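Cytochrome c, putative (Shewanella oneidensis, PDB 1SP3) is an octaheme c-type cytochrome that probably acts as a respiratory oxidoreductase, reducing tetrathionate. Local coordinates at residues A[227-232]-A[324-329]; A[283-288]-A[418-423]. All coordinates share one frame; numbering follows the deposited sequence.

Contact 1 of 2, residues A[227-232]-A[324-329]; sequences TATVAC and AKIYPF. With HEC (heme c), chain I.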
loop_
_atom_site.group_PDB
_atom_site.type_symbol
_atom_site.label_atom_id
_atom_site.label_comp_id
_atom_site.label_asym_id
_atom_site.label_seq_id
_atom_site.Cartn_x
_atom_site.Cartn_y
_atom_site.Cartn_z
ATOM N N THR A 227 -3.962 -26.889 -1.749
ATOM C CA THR A 227 -3.113 -25.805 -2.178
ATOM C C THR A 227 -3.181 -25.555 -3.656
ATOM O O THR A 227 -2.688 -24.529 -4.056
ATOM C CB THR A 227 -1.584 -25.987 -1.787
ATOM O OG1 THR A 227 -1.090 -27.089 -2.523
ATOM C CG2 THR A 227 -1.435 -26.482 -0.411
ATOM N N ALA A 228 -3.746 -26.449 -4.485
ATOM C CA ALA A 228 -3.890 -26.096 -5.908
ATOM C C ALA A 228 -4.975 -25.004 -6.075
ATOM O O ALA A 228 -5.118 -24.418 -7.155
ATOM C CB ALA A 228 -4.244 -27.296 -6.750
ATOM N N THR A 229 -5.765 -24.745 -5.010
ATOM C CA THR A 229 -6.934 -23.873 -5.168
ATOM C C THR A 229 -6.917 -22.691 -4.175
ATOM O O THR A 229 -7.480 -21.600 -4.377
ATOM C CB THR A 229 -8.208 -24.774 -4.942
ATOM O OG1 THR A 229 -8.396 -25.593 -6.095
ATOM C CG2 THR A 229 -9.527 -23.965 -4.881
ATOM N N VAL A 230 -6.380 -22.973 -3.050
ATOM C CA VAL A 230 -6.382 -22.056 -1.910
ATOM C C VAL A 230 -4.909 -21.624 -1.682
ATOM O O VAL A 230 -4.003 -22.487 -1.435
ATOM C CB VAL A 230 -6.975 -22.680 -0.664
ATOM C CG1 VAL A 230 -6.983 -21.669 0.395
ATOM C CG2 VAL A 230 -8.407 -23.187 -0.914
ATOM N N ALA A 231 -4.696 -20.314 -1.736
ATOM C CA ALA A 231 -3.352 -19.727 -1.528
ATOM C C ALA A 231 -2.898 -19.982 -0.146
ATOM O O ALA A 231 -3.720 -19.941 0.778
ATOM C CB ALA A 231 -3.394 -18.203 -1.729
ATOM N N CYS A 232 -1.593 -20.186 0.048
ATOM C CA CYS A 232 -1.096 -20.392 1.411
ATOM C C CYS A 232 -1.586 -19.304 2.334
ATOM O O CYS A 232 -1.972 -19.544 3.482
ATOM C CB CYS A 232 0.471 -20.420 1.471
ATOM S SG CYS A 232 1.293 -21.328 0.162
ATOM N N ALA A 324 -5.874 -18.975 -11.287
ATOM C CA ALA A 324 -6.351 -18.196 -10.132
ATOM C C ALA A 324 -6.351 -19.109 -8.885
ATOM O O ALA A 324 -6.635 -20.314 -9.044
ATOM C CB ALA A 324 -7.756 -17.645 -10.408
ATOM N N LYS A 325 -6.032 -18.564 -7.680
ATOM C CA LYS A 325 -6.285 -19.269 -6.403
ATOM C C LYS A 325 -7.085 -18.345 -5.491
ATOM O O LYS A 325 -7.185 -17.129 -5.805
ATOM C CB LYS A 325 -4.976 -19.666 -5.687
ATOM C CG LYS A 325 -4.296 -20.826 -6.412
ATOM C CD LYS A 325 -2.959 -21.142 -5.773
ATOM C CE LYS A 325 -2.212 -22.097 -6.647
ATOM N NZ LYS A 325 -1.315 -22.747 -5.731
ATOM N N ILE A 326 -7.680 -18.890 -4.419
ATOM C CA ILE A 326 -8.380 -18.014 -3.508
ATOM C C ILE A 326 -7.384 -17.370 -2.548
ATOM O O ILE A 326 -6.658 -18.081 -1.824
ATOM C CB ILE A 326 -9.509 -18.781 -2.734
ATOM C CG1 ILE A 326 -10.521 -19.360 -3.728
ATOM C CG2 ILE A 326 -10.139 -17.899 -1.574
ATOM C CD1 ILE A 326 -11.422 -20.464 -2.997
ATOM N N TYR A 327 -7.331 -16.021 -2.562
ATOM C CA TYR A 327 -6.346 -15.261 -1.766
ATOM C C TYR A 327 -7.117 -14.344 -0.822
ATOM O O TYR A 327 -8.287 -13.996 -1.113
ATOM C CB TYR A 327 -5.549 -14.330 -2.681
ATOM C CG TYR A 327 -4.295 -14.976 -3.337
ATOM C CD1 TYR A 327 -4.431 -15.778 -4.517
ATOM C CD2 TYR A 327 -2.991 -14.744 -2.813
ATOM C CE1 TYR A 327 -3.347 -16.344 -5.130
ATOM C CE2 TYR A 327 -1.799 -15.343 -3.442
ATOM C CZ TYR A 327 -2.019 -16.113 -4.616
ATOM O OH TYR A 327 -1.007 -16.777 -5.227
ATOM N N PRO A 328 -6.436 -13.845 0.224
ATOM C CA PRO A 328 -7.030 -12.947 1.204
ATOM C C PRO A 328 -6.679 -11.498 0.930
ATOM O O PRO A 328 -5.561 -11.147 0.515
ATOM C CB PRO A 328 -6.306 -13.340 2.505
ATOM C CG PRO A 328 -4.936 -13.689 2.045
ATOM C CD PRO A 328 -5.030 -14.177 0.600
ATOM N N PHE A 329 -7.631 -10.646 1.262
ATOM C CA PHE A 329 -7.536 -9.270 0.899
ATOM C C PHE A 329 -8.091 -8.368 2.002
ATOM O O PHE A 329 -9.082 -8.706 2.680
ATOM C CB PHE A 329 -8.382 -9.010 -0.362
ATOM C CG PHE A 329 -7.784 -9.560 -1.603
ATOM C CD1 PHE A 329 -8.081 -10.880 -2.018
ATOM C CD2 PHE A 329 -6.895 -8.784 -2.353
ATOM C CE1 PHE A 329 -7.570 -11.368 -3.160
ATOM C CE2 PHE A 329 -6.323 -9.293 -3.512
ATOM C CZ PHE A 329 -6.668 -10.611 -3.898
HETATM FE FE HEC I . -0.443 -24.868 5.811
HETATM C CHA HEC I . 0.429 -26.068 8.699
HETATM C CHB HEC I . 2.754 -23.942 5.090
HETATM C CHC HEC I . -1.305 -24.146 2.451
HETATM C CHD HEC I . -3.739 -25.204 6.491
HETATM N NA HEC I . 1.373 -25.028 6.713
HETATM C C1A HEC I . 1.479 -25.655 7.916
HETATM C C2A HEC I . 2.879 -25.596 8.265
HETATM C C3A HEC I . 3.566 -25.030 7.274
HETATM C C4A HEC I . 2.598 -24.602 6.282
HETATM C CMA HEC I . 5.113 -24.842 7.246
HETATM C CAA HEC I . 3.467 -26.239 9.547
HETATM C CBA HEC I . 3.617 -27.728 9.211
HETATM C CGA HEC I . 4.038 -28.494 10.452
HETATM O O1A HEC I . 5.190 -28.391 10.852
HETATM O O2A HEC I . 3.189 -29.152 11.083
HETATM N NB HEC I . 0.505 -24.208 4.119
HETATM C C1B HEC I . 1.822 -23.797 4.106
HETATM C C2B HEC I . 2.135 -23.356 2.804
HETATM C C3B HEC I . 1.058 -23.469 2.066
HETATM C C4B HEC I . 0.009 -23.996 2.865
HETATM C CMB HEC I . 3.556 -22.940 2.373
HETATM C CAB HEC I . 0.941 -23.179 0.553
HETATM C CBB HEC I . 1.801 -23.960 -0.148
HETATM N NC HEC I . -2.195 -24.695 4.665
HETATM C C1C HEC I . -2.308 -24.310 3.349
HETATM C C2C HEC I . -3.683 -24.209 3.048
HETATM C C3C HEC I . -4.379 -24.490 4.192
HETATM C C4C HEC I . -3.423 -24.812 5.224
HETATM C CMC HEC I . -4.185 -23.765 1.658
HETATM C CAC HEC I . -5.934 -24.467 4.415
HETATM C CBC HEC I . -6.879 -24.984 3.551
HETATM N ND HEC I . -1.532 -25.487 7.316
HETATM C C1D HEC I . -2.886 -25.568 7.458
HETATM C C2D HEC I . -3.231 -26.145 8.741
HETATM C C3D HEC I . -1.942 -26.294 9.423
HETATM C C4D HEC I . -0.936 -25.945 8.472
HETATM C CMD HEC I . -4.692 -26.368 9.307
HETATM C CAD HEC I . -1.678 -26.880 10.878
HETATM C CBD HEC I . -1.672 -28.411 10.679
HETATM C CGD HEC I . -0.204 -28.787 10.580
HETATM O O1D HEC I . 0.589 -28.392 11.539
HETATM O O2D HEC I . 0.191 -29.475 9.549
#
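Ile326 offers both its backbone polar groups to the loop 227-232, which passes alongside it in the same chain direction. Its N-H donates to Thr229 O at 2.7 Å and is close to straight (166°), while Ile326 O takes the N-H of Ala231 at 3.0 Å. Together the two bonds bracket Val230 and make one parallel bridge between it and Ile326. A third bond comes from a side chain: Lys325 NZ reaches Thr227 O at 2.8 Å, lying in the plane of that carbonyl. The lysine gets there because its chain runs extended beyond CG, laying CB, CG and CE past the carbonyl oxygens of Thr229 and Ala228 on the way. One extended side chain therefore ties down the carbonyl of Thr227, so the loop after helix 221-226 is gripped at Thr227 as well as around Val230.

Packing centres on Ala231. Its CB sits over the middle of the Tyr327 ring, 3.5 Å from the centroid and only 5° off the normal, a CH-pi contact made full-face. On the other side of the loop comes heme c. Cys232 SG is bonded to CAB of the porphyrin, forming a thioether, Val230 O lies 3.4 Å from the methyl CMC, and Thr227 CG2 rests 3.7 Å from the meso carbon CHC. A second heme touches Thr229, Val230 and Ile326, so the bridge runs between two cofactors.

Cys232 is the first cysteine of its heme's Cys-X-X-Cys-His segment, and Thr234 OG1 within that segment also bonds to Ile326 O. Strand 287-291 pairs antiparallel with strand 325-339, Tyr291 meeting the Tyr327 ring edge-to-face; the loop 227-232 thus fastens a heme-binding helix to the start of a strand of the large mixed sheet.

Contact 2 of 2, residues A[283-288]-A[418-423]; sequences MVKPQY and GTRLDW. With HEC (heme c), chain J.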
loop_
_atom_site.group_PDB
_atom_site.type_symbol
_atom_site.label_atom_id
_atom_site.label_comp_id
_atom_site.label_asym_id
_atom_site.label_seq_id
_atom_site.Cartn_x
_atom_site.Cartn_y
_atom_site.Cartn_z
ATOM N N MET A 283 -8.204 -6.746 14.606
ATOM C CA MET A 283 -8.337 -8.183 14.537
ATOM C C MET A 283 -9.313 -8.594 13.382
ATOM O O MET A 283 -10.410 -9.172 13.615
ATOM C CB MET A 283 -8.678 -8.759 15.935
ATOM C CG MET A 283 -8.249 -10.230 16.094
ATOM S SD MET A 283 -6.401 -10.576 16.070
ATOM C CE MET A 283 -6.616 -12.299 16.290
ATOM N N VAL A 284 -8.899 -8.244 12.135
ATOM C CA VAL A 284 -9.799 -8.231 11.006
ATOM C C VAL A 284 -9.641 -9.480 10.144
ATOM O O VAL A 284 -8.482 -9.843 9.743
ATOM C CB VAL A 284 -9.575 -6.965 10.147
ATOM C CG1 VAL A 284 -10.662 -6.807 9.115
ATOM C CG2 VAL A 284 -9.589 -5.702 11.045
ATOM N N LYS A 285 -10.757 -10.133 9.855
ATOM C CA LYS A 285 -10.718 -11.182 8.881
ATOM C C LYS A 285 -10.627 -10.550 7.532
ATOM O O LYS A 285 -11.288 -9.534 7.189
ATOM C CB LYS A 285 -11.975 -12.030 8.934
ATOM C CG LYS A 285 -12.160 -12.751 10.286
ATOM C CD LYS A 285 -13.544 -13.377 10.345
ATOM C CE LYS A 285 -13.651 -14.212 11.662
ATOM N NZ LYS A 285 -15.072 -14.493 12.058
ATOM N N PRO A 286 -9.789 -11.161 6.716
ATOM C CA PRO A 286 -9.725 -10.798 5.302
ATOM C C PRO A 286 -11.028 -11.179 4.580
ATOM O O PRO A 286 -11.744 -12.016 5.049
ATOM C CB PRO A 286 -8.579 -11.673 4.771
ATOM C CG PRO A 286 -7.736 -11.998 5.946
ATOM C CD PRO A 286 -8.747 -12.149 7.091
ATOM N N GLN A 287 -11.300 -10.519 3.464
ATOM C CA GLN A 287 -12.197 -11.026 2.391
ATOM C C GLN A 287 -11.465 -11.900 1.408
ATOM O O GLN A 287 -10.327 -11.686 1.143
ATOM C CB GLN A 287 -12.672 -9.828 1.549
ATOM C CG GLN A 287 -13.233 -8.847 2.465
ATOM C CD GLN A 287 -14.639 -9.071 2.497
ATOM O OE1 GLN A 287 -15.127 -9.836 3.359
ATOM N NE2 GLN A 287 -15.331 -8.545 1.474
ATOM N N TYR A 288 -12.140 -12.885 0.844
ATOM C CA TYR A 288 -11.411 -13.839 -0.029
ATOM C C TYR A 288 -11.800 -13.656 -1.472
ATOM O O TYR A 288 -12.985 -13.489 -1.762
ATOM C CB TYR A 288 -11.693 -15.234 0.467
ATOM C CG TYR A 288 -11.193 -15.300 1.927
ATOM C CD1 TYR A 288 -12.079 -15.169 3.008
ATOM C CD2 TYR A 288 -9.852 -15.438 2.203
ATOM C CE1 TYR A 288 -11.638 -15.197 4.339
ATOM C CE2 TYR A 288 -9.394 -15.481 3.497
ATOM C CZ TYR A 288 -10.287 -15.392 4.545
ATOM O OH TYR A 288 -9.792 -15.358 5.801
ATOM N N GLY A 418 -18.619 -23.372 9.299
ATOM C CA GLY A 418 -17.678 -22.288 8.943
ATOM C C GLY A 418 -18.242 -21.264 7.972
ATOM O O GLY A 418 -18.998 -21.592 7.046
ATOM N N THR A 419 -17.859 -20.008 8.153
ATOM C CA THR A 419 -18.294 -18.931 7.243
ATOM C C THR A 419 -17.161 -18.156 6.571
ATOM O O THR A 419 -17.430 -17.112 5.910
ATOM C CB THR A 419 -19.080 -17.836 8.062
ATOM O OG1 THR A 419 -18.408 -17.646 9.349
ATOM C CG2 THR A 419 -20.564 -18.308 8.391
ATOM N N ARG A 420 -15.897 -18.555 6.773
ATOM C CA ARG A 420 -14.834 -17.782 6.110
ATOM C C ARG A 420 -15.126 -17.507 4.612
ATOM O O ARG A 420 -14.872 -16.411 4.125
ATOM C CB ARG A 420 -13.529 -18.525 6.294
ATOM C CG ARG A 420 -12.991 -18.376 7.697
ATOM C CD ARG A 420 -12.378 -16.974 7.964
ATOM N NE ARG A 420 -11.736 -16.873 9.301
ATOM C CZ ARG A 420 -10.693 -16.052 9.557
ATOM N NH1 ARG A 420 -10.190 -15.253 8.582
ATOM N NH2 ARG A 420 -10.156 -15.997 10.785
ATOM N N LEU A 421 -15.642 -18.479 3.859
ATOM C CA LEU A 421 -15.642 -18.307 2.384
ATOM C C LEU A 421 -17.095 -18.129 1.937
ATOM O O LEU A 421 -18.008 -18.759 2.481
ATOM C CB LEU A 421 -15.071 -19.505 1.678
ATOM C CG LEU A 421 -13.570 -19.764 1.919
ATOM C CD1 LEU A 421 -13.076 -20.707 0.870
ATOM C CD2 LEU A 421 -12.657 -18.509 1.900
ATOM N N ASP A 422 -17.336 -17.238 1.003
ATOM C CA ASP A 422 -18.714 -17.095 0.598
ATOM C C ASP A 422 -18.815 -17.973 -0.596
ATOM O O ASP A 422 -18.472 -17.536 -1.692
ATOM C CB ASP A 422 -19.039 -15.645 0.294
ATOM C CG ASP A 422 -18.971 -14.776 1.562
ATOM O OD1 ASP A 422 -19.575 -15.175 2.664
ATOM O OD2 ASP A 422 -18.333 -13.664 1.519
ATOM N N TRP A 423 -19.235 -19.231 -0.368
ATOM C CA TRP A 423 -19.235 -20.228 -1.464
ATOM C C TRP A 423 -19.839 -19.720 -2.817
ATOM O O TRP A 423 -19.195 -19.822 -3.866
ATOM C CB TRP A 423 -19.917 -21.494 -0.998
ATOM C CG TRP A 423 -19.153 -22.144 0.169
ATOM C CD1 TRP A 423 -19.595 -22.327 1.451
ATOM C CD2 TRP A 423 -17.794 -22.611 0.151
ATOM N NE1 TRP A 423 -18.636 -22.971 2.212
ATOM C CE2 TRP A 423 -17.512 -23.146 1.441
ATOM C CE3 TRP A 423 -16.786 -22.685 -0.854
ATOM C CZ2 TRP A 423 -16.270 -23.760 1.753
ATOM C CZ3 TRP A 423 -15.557 -23.269 -0.527
ATOM C CH2 TRP A 423 -15.326 -23.807 0.760
HETATM FE FE HEC J . -11.706 -27.854 2.100
HETATM C CHA HEC J . -12.836 -28.687 -1.017
HETATM C CHB HEC J . -12.275 -31.022 3.124
HETATM C CHC HEC J . -9.993 -27.304 5.035
HETATM C CHD HEC J . -11.787 -24.578 1.497
HETATM N NA HEC J . -12.393 -29.556 1.181
HETATM C C1A HEC J . -12.879 -29.673 -0.084
HETATM C C2A HEC J . -13.473 -31.011 -0.243
HETATM C C3A HEC J . -13.312 -31.664 0.911
HETATM C C4A HEC J . -12.624 -30.750 1.816
HETATM C CMA HEC J . -13.793 -33.100 1.293
HETATM C CAA HEC J . -14.150 -31.487 -1.550
HETATM C CBA HEC J . -13.036 -31.821 -2.545
HETATM C CGA HEC J . -12.233 -33.059 -2.127
HETATM O O1A HEC J . -12.764 -34.239 -2.240
HETATM O O2A HEC J . -11.029 -32.844 -1.728
HETATM N NB HEC J . -11.201 -28.957 3.786
HETATM C C1B HEC J . -11.516 -30.270 3.949
HETATM C C2B HEC J . -10.925 -30.720 5.155
HETATM C C3B HEC J . -10.256 -29.682 5.673
HETATM C C4B HEC J . -10.446 -28.573 4.821
HETATM C CMB HEC J . -11.057 -32.189 5.751
HETATM C CAB HEC J . -9.377 -29.716 6.945
HETATM C CBB HEC J . -8.192 -30.407 6.935
HETATM N NC HEC J . -11.052 -26.284 3.131
HETATM C C1C HEC J . -10.412 -26.211 4.341
HETATM C C2C HEC J . -10.201 -24.840 4.701
HETATM C C3C HEC J . -10.736 -24.103 3.732
HETATM C C4C HEC J . -11.275 -24.989 2.715
HETATM C CMC HEC J . -9.519 -24.371 6.014
HETATM C CAC HEC J . -10.823 -22.544 3.504
HETATM C CBC HEC J . -9.865 -21.569 3.416
HETATM N ND HEC J . -12.311 -26.770 0.469
HETATM C C1D HEC J . -12.079 -25.413 0.410
HETATM C C2D HEC J . -12.253 -25.047 -0.956
HETATM C C3D HEC J . -12.561 -26.307 -1.694
HETATM C C4D HEC J . -12.574 -27.342 -0.739
HETATM C CMD HEC J . -12.109 -23.651 -1.581
HETATM C CAD HEC J . -12.824 -26.473 -3.190
HETATM C CBD HEC J . -11.508 -26.992 -3.835
HETATM C CGD HEC J . -11.792 -27.156 -5.296
HETATM O O1D HEC J . -12.403 -26.294 -5.960
HETATM O O2D HEC J . -11.440 -28.189 -5.829
HETATM O O HOH W 1 -15.918 -16.546 9.362
#
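Arg420 and Leu421 carry the contact with Lys285 and Tyr288, and Thr419 joins them through water. Thr419 OG1 is hydrogen-bonded to that water at 2.7 Å, and Lys285 NZ makes a long, weak bond to it. Next, Arg420 bends at chi2 (-75°), which swings CD to within 3.7 Å of Tyr288 OH, and the Arg420 and Lys285 side chains cross at about a right angle. Lys285 CG lies over one face of the guanidinium, 3.5 Å above the plane and toward its rim. At the edge, NH1 donates to Tyr288 OH at 2.8 Å; the bond is bent, with an N-H...O angle of 133°. NH1 also bonds to Pro238 O, while Phe239 makes a cation-pi contact with the same group. An alanine here would probably leave the Tyr288 hydroxyl and Pro238 O without their shared donor and Phe239 without its cation.

All this comes shortly after the Cys-X-X-Cys-His heme c motif that begins in helix 411-414 and ends at His415: Cys414 is covalently bound to heme, and Arg420 and Leu421 both pack on it. The carbonyl of Arg420 comes obliquely to the tyrosine ring, O to Tyr288 CD1 3.3 Å. Leu421 then splits its two methyls between protein and cofactor. CD2 presses on Tyr288 CG at 3.5 Å, and CD1 faces CAC of the heme at 3.9 Å. Further on, Trp423 brings its indole up to the porphyrin, CH2 lying 3.6 Å from C1D with that carbon in the plane of the indole, which also meets the ring of His415, the planes about 20° apart, and Tyr428 edge-to-face.

From the N terminus, the chain passes through the loop 227-232, then 283-288 at the start of strand 287-291, then 324-329 at the start of strand 325-339, and finally the loop 418-423. Contact 1 joins the first to the third and contact 2 the second to the fourth, so the two closures, with 91 and 129 residues between their segments, cross. Their middle segments are antiparallel neighbours in the mixed sheet: Phe329 N probably bonds to Gln287 O at 2.9 Å, and Ile326 CG2 packs on Tyr288 CB. With centres about 13 Å apart, the pair holds two heme-binding segments, one before the sheet and one after it, against adjoining strands.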